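Local coordinates for putative Lipoprotein (Shewanella oneidensis, PDB 3U24) that is of unknown function but binds zinc and calcium and belongs to the DUF885 family of the MA peptidase clan, which suggests a metallopeptidase-like fold, at residues E439-Y444 with K554-G559; R529-F534 with A561-I566; N406-E409 with G413-T416. All coordinates share one frame; numbering follows the deposited sequence.

Interaction 1 of 3, residues E439-Y444 with K554-G559. With ZN (zinc ion), chain F.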
loop_
_atom_site.group_PDB
_atom_site.type_symbol
_atom_site.label_atom_id
_atom_site.label_comp_id
_atom_site.label_asym_id
_atom_site.label_seq_id
_atom_site.Cartn_x
_atom_site.Cartn_y
_atom_site.Cartn_z
ATOM N N GLU A 439 6.700 4.242 -2.821
ATOM C CA GLU A 439 6.018 5.445 -2.357
ATOM C C GLU A 439 6.985 6.592 -2.056
ATOM O O GLU A 439 6.688 7.742 -2.408
ATOM C CB GLU A 439 5.150 5.157 -1.131
ATOM C CG GLU A 439 3.869 4.466 -1.503
ATOM C CD GLU A 439 3.007 5.289 -2.472
ATOM O OE1 GLU A 439 3.099 6.558 -2.494
ATOM O OE2 GLU A 439 2.210 4.650 -3.199
ATOM N N GLY A 440 8.100 6.295 -1.381
ATOM C CA GLY A 440 9.103 7.321 -1.079
ATOM C C GLY A 440 9.586 8.054 -2.324
ATOM O O GLY A 440 9.730 9.267 -2.311
ATOM N N TRP A 441 9.811 7.305 -3.405
ATOM C CA TRP A 441 10.164 7.904 -4.672
ATOM C C TRP A 441 9.097 8.894 -5.125
ATOM O O TRP A 441 9.418 10.025 -5.534
ATOM C CB TRP A 441 10.408 6.843 -5.751
ATOM C CG TRP A 441 10.543 7.463 -7.087
ATOM C CD1 TRP A 441 9.565 7.599 -8.061
ATOM C CD2 TRP A 441 11.707 8.197 -7.617
ATOM N NE1 TRP A 441 10.043 8.300 -9.137
ATOM C CE2 TRP A 441 11.314 8.695 -8.929
ATOM C CE3 TRP A 441 12.987 8.456 -7.158
ATOM C CZ2 TRP A 441 12.183 9.413 -9.728
ATOM C CZ3 TRP A 441 13.833 9.221 -7.949
ATOM C CH2 TRP A 441 13.446 9.672 -9.209
ATOM N N ALA A 442 7.829 8.480 -5.099
ATOM C CA ALA A 442 6.775 9.342 -5.592
ATOM C C ALA A 442 6.697 10.606 -4.762
ATOM O O ALA A 442 6.585 11.671 -5.339
ATOM C CB ALA A 442 5.434 8.631 -5.621
ATOM N N VAL A 443 6.793 10.499 -3.434
ATOM C CA VAL A 443 6.814 11.697 -2.533
ATOM C C VAL A 443 8.027 12.600 -2.775
ATOM O O VAL A 443 7.918 13.825 -2.869
ATOM C CB VAL A 443 6.711 11.268 -1.057
ATOM C CG1 VAL A 443 6.730 12.461 -0.070
ATOM C CG2 VAL A 443 5.453 10.399 -0.872
ATOM N N TYR A 444 9.181 11.976 -2.945
ATOM C CA TYR A 444 10.434 12.691 -3.276
ATOM C C TYR A 444 10.251 13.503 -4.545
ATOM O O TYR A 444 10.625 14.696 -4.595
ATOM C CB TYR A 444 11.601 11.720 -3.383
ATOM C CG TYR A 444 12.775 12.285 -4.113
ATOM C CD1 TYR A 444 13.667 13.135 -3.481
ATOM C CD2 TYR A 444 12.958 12.038 -5.466
ATOM C CE1 TYR A 444 14.740 13.670 -4.185
ATOM C CE2 TYR A 444 14.001 12.584 -6.151
ATOM C CZ TYR A 444 14.890 13.407 -5.512
ATOM O OH TYR A 444 15.949 13.945 -6.230
ATOM N N LYS A 554 20.331 6.189 -12.174
ATOM C CA LYS A 554 21.022 5.106 -11.505
ATOM C C LYS A 554 20.165 4.609 -10.328
ATOM O O LYS A 554 20.021 3.383 -10.133
ATOM C CB LYS A 554 22.392 5.566 -11.028
ATOM C CG LYS A 554 23.198 4.495 -10.309
ATOM C CD LYS A 554 23.858 3.509 -11.268
ATOM C CE LYS A 554 24.973 2.721 -10.575
ATOM N NZ LYS A 554 24.999 1.317 -11.092
ATOM N N PHE A 555 19.588 5.549 -9.566
ATOM C CA PHE A 555 18.671 5.180 -8.474
ATOM C C PHE A 555 17.537 4.301 -8.954
ATOM O O PHE A 555 17.224 3.305 -8.304
ATOM C CB PHE A 555 18.113 6.402 -7.750
ATOM C CG PHE A 555 17.258 6.057 -6.568
ATOM C CD1 PHE A 555 17.823 5.829 -5.345
ATOM C CD2 PHE A 555 15.899 5.932 -6.694
ATOM C CE1 PHE A 555 17.060 5.506 -4.253
ATOM C CE2 PHE A 555 15.104 5.636 -5.603
ATOM C CZ PHE A 555 15.702 5.382 -4.391
ATOM N N LEU A 556 16.935 4.646 -10.086
ATOM C CA LEU A 556 15.789 3.920 -10.567
ATOM C C LEU A 556 16.158 2.602 -11.252
ATOM O O LEU A 556 15.265 1.836 -11.590
ATOM C CB LEU A 556 14.963 4.767 -11.521
ATOM C CG LEU A 556 14.385 6.058 -10.963
ATOM C CD1 LEU A 556 13.973 7.005 -12.072
ATOM C CD2 LEU A 556 13.226 5.740 -10.016
ATOM N N SER A 557 17.435 2.288 -11.393
ATOM C CA SER A 557 17.839 1.149 -12.236
ATOM C C SER A 557 17.742 -0.158 -11.485
ATOM O O SER A 557 17.732 -1.181 -12.105
ATOM C CB SER A 557 19.280 1.299 -12.770
ATOM O OG SER A 557 20.246 1.315 -11.722
ATOM N N TYR A 558 17.629 -0.124 -10.164
ATOM C CA TYR A 558 17.570 -1.334 -9.353
ATOM C C TYR A 558 16.144 -1.868 -9.159
ATOM O O TYR A 558 15.958 -2.959 -8.618
ATOM C CB TYR A 558 18.199 -1.035 -7.980
ATOM C CG TYR A 558 19.653 -0.642 -8.080
ATOM C CD1 TYR A 558 20.643 -1.610 -8.088
ATOM C CD2 TYR A 558 20.031 0.663 -8.223
ATOM C CE1 TYR A 558 21.966 -1.278 -8.193
ATOM C CE2 TYR A 558 21.362 1.012 -8.332
ATOM C CZ TYR A 558 22.317 0.039 -8.302
ATOM O OH TYR A 558 23.650 0.363 -8.426
ATOM N N GLY A 559 15.145 -1.110 -9.589
ATOM C CA GLY A 559 13.757 -1.480 -9.326
ATOM C C GLY A 559 13.384 -1.274 -7.862
ATOM O O GLY A 559 14.068 -0.566 -7.121
HETATM ZN ZN ZN F . 1.873 6.845 -4.231
HETATM O O HOH W 1 -0.216 6.625 -4.625
#

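Interaction 2 of 3, residues R529-F534 with A561-I566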
loop_
_atom_site.group_PDB
_atom_site.type_symbol
_atom_site.label_atom_id
_atom_site.label_comp_id
_atom_site.label_asym_id
_atom_site.label_seq_id
_atom_site.Cartn_x
_atom_site.Cartn_y
_atom_site.Cartn_z
ATOM N N ARG A 529 12.222 10.214 3.164
ATOM C CA ARG A 529 13.302 10.765 3.982
ATOM C C ARG A 529 14.601 10.091 3.608
ATOM O O ARG A 529 15.619 10.762 3.442
ATOM C CB ARG A 529 13.006 10.581 5.484
ATOM C CG ARG A 529 13.696 11.568 6.431
ATOM C CD ARG A 529 13.358 13.046 6.170
ATOM N NE ARG A 529 14.485 13.771 5.582
ATOM C CZ ARG A 529 14.455 15.040 5.152
ATOM N NH1 ARG A 529 13.363 15.806 5.249
ATOM N NH2 ARG A 529 15.554 15.561 4.627
ATOM N N GLU A 530 14.576 8.759 3.445
ATOM C CA GLU A 530 15.819 8.050 3.073
ATOM C C GLU A 530 16.329 8.449 1.697
ATOM O O GLU A 530 17.512 8.572 1.518
ATOM C CB GLU A 530 15.681 6.521 3.151
ATOM C CG GLU A 530 15.749 5.928 4.544
ATOM C CD GLU A 530 15.903 4.407 4.513
ATOM O OE1 GLU A 530 14.906 3.712 4.262
ATOM O OE2 GLU A 530 17.023 3.896 4.690
ATOM N N ILE A 531 15.442 8.636 0.730
ATOM C CA ILE A 531 15.826 9.025 -0.634
ATOM C C ILE A 531 16.415 10.448 -0.679
ATOM O O ILE A 531 17.514 10.667 -1.249
ATOM C CB ILE A 531 14.652 8.896 -1.641
ATOM C CG1 ILE A 531 14.247 7.429 -1.805
ATOM C CG2 ILE A 531 15.031 9.463 -3.005
ATOM C CD1 ILE A 531 12.946 7.221 -2.576
ATOM N N TYR A 532 15.724 11.401 -0.065
ATOM C CA TYR A 532 16.213 12.783 0.005
ATOM C C TYR A 532 17.537 12.860 0.757
ATOM O O TYR A 532 18.474 13.482 0.269
ATOM C CB TYR A 532 15.186 13.727 0.670
ATOM C CG TYR A 532 15.441 15.180 0.379
ATOM C CD1 TYR A 532 16.328 15.931 1.158
ATOM C CD2 TYR A 532 14.803 15.823 -0.691
ATOM C CE1 TYR A 532 16.561 17.287 0.888
ATOM C CE2 TYR A 532 15.051 17.178 -1.001
ATOM C CZ TYR A 532 15.945 17.904 -0.217
ATOM O OH TYR A 532 16.182 19.248 -0.508
ATOM N N ASP A 533 17.627 12.250 1.931
ATOM C CA ASP A 533 18.909 12.247 2.677
ATOM C C ASP A 533 20.016 11.523 1.885
ATOM O O ASP A 533 21.115 12.001 1.821
ATOM C CB ASP A 533 18.780 11.609 4.055
ATOM C CG ASP A 533 17.837 12.387 4.992
ATOM O OD1 ASP A 533 17.570 13.606 4.728
ATOM O OD2 ASP A 533 17.370 11.748 5.997
ATOM N N PHE A 534 19.720 10.389 1.267
ATOM C CA PHE A 534 20.723 9.772 0.403
ATOM C C PHE A 534 21.142 10.702 -0.732
ATOM O O PHE A 534 22.307 10.794 -1.033
ATOM C CB PHE A 534 20.252 8.434 -0.174
ATOM C CG PHE A 534 21.208 7.825 -1.175
ATOM C CD1 PHE A 534 22.578 7.765 -0.907
ATOM C CD2 PHE A 534 20.740 7.300 -2.354
ATOM C CE1 PHE A 534 23.452 7.212 -1.818
ATOM C CE2 PHE A 534 21.599 6.724 -3.260
ATOM C CZ PHE A 534 22.961 6.704 -3.019
ATOM N N ALA A 561 13.718 -2.198 -4.851
ATOM C CA ALA A 561 14.497 -2.668 -3.723
ATOM C C ALA A 561 14.368 -1.609 -2.636
ATOM O O ALA A 561 14.140 -0.456 -2.934
ATOM C CB ALA A 561 15.979 -2.852 -4.072
ATOM N N PRO A 562 14.544 -2.015 -1.372
ATOM C CA PRO A 562 14.576 -1.072 -0.281
ATOM C C PRO A 562 15.645 -0.014 -0.528
ATOM O O PRO A 562 16.765 -0.331 -0.996
ATOM C CB PRO A 562 14.990 -1.930 0.925
ATOM C CG PRO A 562 14.654 -3.340 0.552
ATOM C CD PRO A 562 14.865 -3.392 -0.939
ATOM N N VAL A 563 15.319 1.221 -0.178
ATOM C CA VAL A 563 16.239 2.310 -0.386
ATOM C C VAL A 563 17.656 2.062 0.206
ATOM O O VAL A 563 18.667 2.407 -0.429
ATOM C CB VAL A 563 15.660 3.616 0.167
ATOM C CG1 VAL A 563 16.649 4.769 -0.030
ATOM C CG2 VAL A 563 14.288 3.901 -0.472
ATOM N N LYS A 564 17.762 1.431 1.365
ATOM C CA LYS A 564 19.079 1.239 1.925
ATOM C C LYS A 564 19.964 0.322 1.092
ATOM O O LYS A 564 21.187 0.457 1.116
ATOM C CB LYS A 564 19.055 0.747 3.363
ATOM C CG LYS A 564 18.461 -0.628 3.601
ATOM C CD LYS A 564 18.901 -1.100 4.988
ATOM C CE LYS A 564 18.043 -2.208 5.571
ATOM N NZ LYS A 564 18.848 -3.028 6.546
ATOM N N TYR A 565 19.362 -0.614 0.375
ATOM C CA TYR A 565 20.143 -1.503 -0.460
ATOM C C TYR A 565 20.602 -0.773 -1.729
ATOM O O TYR A 565 21.739 -0.946 -2.175
ATOM C CB TYR A 565 19.363 -2.818 -0.719
ATOM C CG TYR A 565 19.274 -3.702 0.548
ATOM C CD1 TYR A 565 20.468 -4.032 1.306
ATOM C CD2 TYR A 565 18.042 -4.198 1.005
ATOM C CE1 TYR A 565 20.411 -4.817 2.472
ATOM C CE2 TYR A 565 17.972 -4.995 2.161
ATOM C CZ TYR A 565 19.157 -5.309 2.902
ATOM O OH TYR A 565 19.103 -6.116 4.060
ATOM N N ILE A 566 19.731 0.056 -2.284
ATOM C CA ILE A 566 20.110 0.881 -3.412
ATOM C C ILE A 566 21.265 1.816 -3.043
ATOM O O ILE A 566 22.247 1.909 -3.790
ATOM C CB ILE A 566 18.958 1.702 -3.978
ATOM C CG1 ILE A 566 17.875 0.776 -4.555
ATOM C CG2 ILE A 566 19.474 2.664 -5.049
ATOM C CD1 ILE A 566 16.556 1.502 -4.810
HETATM O O HOH W 2 15.378 1.310 3.082
#

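Interaction 3 of 3, residues N406-E409 with G413-T416. With ZN (zinc ion), chain F.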
loop_
_atom_site.group_PDB
_atom_site.type_symbol
_atom_site.label_atom_id
_atom_site.label_comp_id
_atom_site.label_asym_id
_atom_site.label_seq_id
_atom_site.Cartn_x
_atom_site.Cartn_y
_atom_site.Cartn_z
ATOM N N ASN A 406 -0.462 14.586 -10.023
ATOM C CA ASN A 406 -0.009 14.072 -11.307
ATOM C C ASN A 406 1.526 13.868 -11.343
ATOM O O ASN A 406 2.001 12.972 -12.023
ATOM C CB ASN A 406 -0.496 14.981 -12.451
ATOM C CG ASN A 406 -2.008 14.871 -12.685
ATOM O OD1 ASN A 406 -2.617 13.803 -12.465
ATOM N ND2 ASN A 406 -2.631 16.001 -13.137
ATOM N N ILE A 407 2.276 14.666 -10.587
ATOM C CA ILE A 407 3.686 14.423 -10.398
ATOM C C ILE A 407 3.884 13.097 -9.667
ATOM O O ILE A 407 4.674 12.247 -10.128
ATOM C CB ILE A 407 4.354 15.592 -9.657
ATOM C CG1 ILE A 407 4.392 16.836 -10.589
ATOM C CG2 ILE A 407 5.730 15.200 -9.140
ATOM C CD1 ILE A 407 4.884 18.120 -9.932
ATOM N N HIS A 408 3.172 12.929 -8.552
ATOM C CA HIS A 408 3.290 11.763 -7.687
ATOM C C HIS A 408 2.935 10.518 -8.454
ATOM O O HIS A 408 3.632 9.517 -8.390
ATOM C CB HIS A 408 2.374 11.901 -6.453
ATOM C CG HIS A 408 2.355 10.700 -5.517
ATOM N ND1 HIS A 408 2.917 10.726 -4.303
ATOM C CD2 HIS A 408 1.812 9.408 -5.659
ATOM C CE1 HIS A 408 2.753 9.488 -3.682
ATOM N NE2 HIS A 408 2.085 8.696 -4.498
ATOM N N GLU A 409 1.824 10.560 -9.160
ATOM C CA GLU A 409 1.271 9.352 -9.784
ATOM C C GLU A 409 1.855 9.026 -11.138
ATOM O O GLU A 409 1.998 7.874 -11.489
ATOM C CB GLU A 409 -0.263 9.485 -9.938
ATOM C CG GLU A 409 -0.995 9.465 -8.620
ATOM C CD GLU A 409 -0.878 8.133 -7.932
ATOM O OE1 GLU A 409 -0.637 7.142 -8.656
ATOM O OE2 GLU A 409 -1.027 8.064 -6.689
ATOM N N GLY A 413 6.886 10.527 -11.064
ATOM C CA GLY A 413 6.599 9.608 -9.953
ATOM C C GLY A 413 6.331 8.142 -10.321
ATOM O O GLY A 413 7.152 7.474 -11.024
ATOM N N HIS A 414 5.176 7.619 -9.883
ATOM C CA HIS A 414 4.956 6.163 -10.009
ATOM C C HIS A 414 5.126 5.608 -11.371
ATOM O O HIS A 414 5.748 4.568 -11.511
ATOM C CB HIS A 414 3.602 5.736 -9.490
ATOM C CG HIS A 414 3.493 5.786 -8.017
ATOM N ND1 HIS A 414 4.484 5.358 -7.204
ATOM C CD2 HIS A 414 2.478 6.225 -7.201
ATOM C CE1 HIS A 414 4.104 5.546 -5.937
ATOM N NE2 HIS A 414 2.856 6.021 -5.948
ATOM N N TYR A 415 4.584 6.244 -12.400
ATOM C CA TYR A 415 4.628 5.611 -13.736
ATOM C C TYR A 415 6.072 5.555 -14.234
ATOM O O TYR A 415 6.522 4.507 -14.743
ATOM C CB TYR A 415 3.720 6.307 -14.757
ATOM C CG TYR A 415 3.866 5.801 -16.180
ATOM C CD1 TYR A 415 3.416 4.564 -16.531
ATOM C CD2 TYR A 415 4.478 6.578 -17.180
ATOM C CE1 TYR A 415 3.557 4.084 -17.810
ATOM C CE2 TYR A 415 4.607 6.107 -18.469
ATOM C CZ TYR A 415 4.145 4.840 -18.774
ATOM O OH TYR A 415 4.232 4.305 -20.079
ATOM N N THR A 416 6.800 6.650 -14.052
ATOM C CA THR A 416 8.178 6.699 -14.449
ATOM C C THR A 416 9.021 5.660 -13.746
ATOM O O THR A 416 9.819 4.968 -14.389
ATOM C CB THR A 416 8.759 8.076 -14.213
ATOM O OG1 THR A 416 7.927 9.006 -14.909
ATOM C CG2 THR A 416 10.179 8.193 -14.756
HETATM ZN ZN ZN F . 1.873 6.845 -4.231
HETATM O O HOH W 1 -0.216 6.625 -4.625
#

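Interaction 1 of 3, residues E439-Y444 with K554-G559
L556 rests its methyl CD2 on the indole of W441 where the zinc-bearing helix 435-451 of this largely helical DUF885 fold meets the end of helix 548-555. CD2 of L556 sits 3.6 Å from the centroid of the six-membered ring of W441, almost on the ring normal, a clear CH-pi contact over the face. While CD2 takes the centre of that ring, the second branch, CD1 of L556, lies toward its outer corner, 3.8 Å from CZ2 of W441.

With CG anti to the backbone N (chi1 170°), W441 throws its indole outward from the helix toward 554-559. F555 has the same first torsion and sends its ring past the indole in the opposite direction. The two planes are near parallel, 19° apart, but slid so far that they barely overlap, and the nearest atoms are CE3 of W441 and CE2 of F555, at 3.9 Å.

Other partners hold the indole in place: NE1 donates to P412 O, and H552 meets the ring edge-to-face. With an alanine here, P412 O would probably lose its indole donor and L556 CD2 the aromatic face it rests on. Two residues earlier E439, its chain bent at chi2 (-60°), grips the zinc with both carboxylate oxygens, OE1 of E439 lying 2.1 Å from the metal.

Interaction 2 of 3, residues R529-F534 with A561-I566
V563 packs against E530 and I531 just as the chain, with P562 at the N-cap, turns into helix 563-571. The carbonyl O of P562 takes the amides of both Y565 and I566, closing the first turn.

V563 then divides its two methyls between two partners. A chi1 of 179° turns CG1 toward E530, 3.8 Å from its CB, whereas CG2 comes 3.8 Å from CG1 of I531, whose side chain crosses that of the valine at about a right angle.

At K564 the contact turns polar. Its backbone N donates to water 2 at 2.9 Å, and the same water donates to OE1 of E530 at 2.7 Å. An extended chain beyond CG carries the E530 carboxylate to the start of helix 563-571, where the helix N-terminus would probably favour its negative charge; OE2 of E530 also takes the amide of G257. CB of K564 lies beside this carboxylate, 4.0 Å from OE2 of E530, while the rest of the lysine leads off.

Y565 turns from the contact to meet the ring of H95, and I566 packs on F555. Around this join, I531 of helix 523-542 also touches Y444 of helix 435-451 and F555 of helix 548-555, V563 reaches M437 of helix 435-451, and F534 packs on R567, M570 and L571 farther along helix 563-571.

Interaction 3 of 3, residues N406-E409 with G413-T416
I407, H408 and E409 each offer a backbone carbonyl to the amide six residues ahead, an unusual ladder that ties the end of helix 401-409 across a short turn to the start of helix 414-423. The middle rung is the good one: H414 N to H408 O is 2.9 Å long with an angle of 161° at the hydrogen. The flanking rungs, G413 N to I407 O and Y415 N to E409 O, are weak. G413 comes so close that its CA-H also points at H408 O (CA to O 3.4 Å), and a CB on this residue would run into the carbonyls of I407 and H408.

The turn puts two histidines on one zinc ion. A chi1 of 177° swings the imidazole of H408 beside its own carbonyl carbon, with NE2 toward the metal at 1.9 Å, and H414 NE2 binds at 2.1 Å. The two side chains run side by side with ring planes 88° apart; the 3.1 Å between H408 NE2 and H414 NE2 is bridged by the metal.

E409, bent at chi2, brings OE1 to the edge of the H414 ring, 3.6 Å from CD2. Its OE2 accepts from water 1 at 2.6 Å, and that water is itself a zinc ligand. The run from H408 and E409 to H414 resembles the zincin HExxH motif with two residues added between the glutamate and the second histidine, and the E409-water pair is consistent with peptidase-like chemistry.

E446 of helix 435-451 holds H408 ND1, and strand 362-364 also borders the turn, S362 touching E409 and I363 touching Y415.

Interactions 1 and 3 complete one zinc site. Residues 406-409 and 413-416 supply the histidines and 439-444 the glutamate, with OE1 of E439 and NE2 of H408 3.1 Å apart as co-ligands, and water 1 is common to both. A442 packs against both imidazoles: its CB lies 3.4 Å from CE1 of H414 and equally near CE1 of H408. Interaction 2 backs interaction 1 from the far side, their centres about 8 Å apart: CD1 of I531 presses to 3.2 Å from the backbone N of W441, and CG1 of I531 lies 3.6 Å from CZ of F555. Interactions 2 and 3 do not touch, their nearest atoms about 10 Å apart.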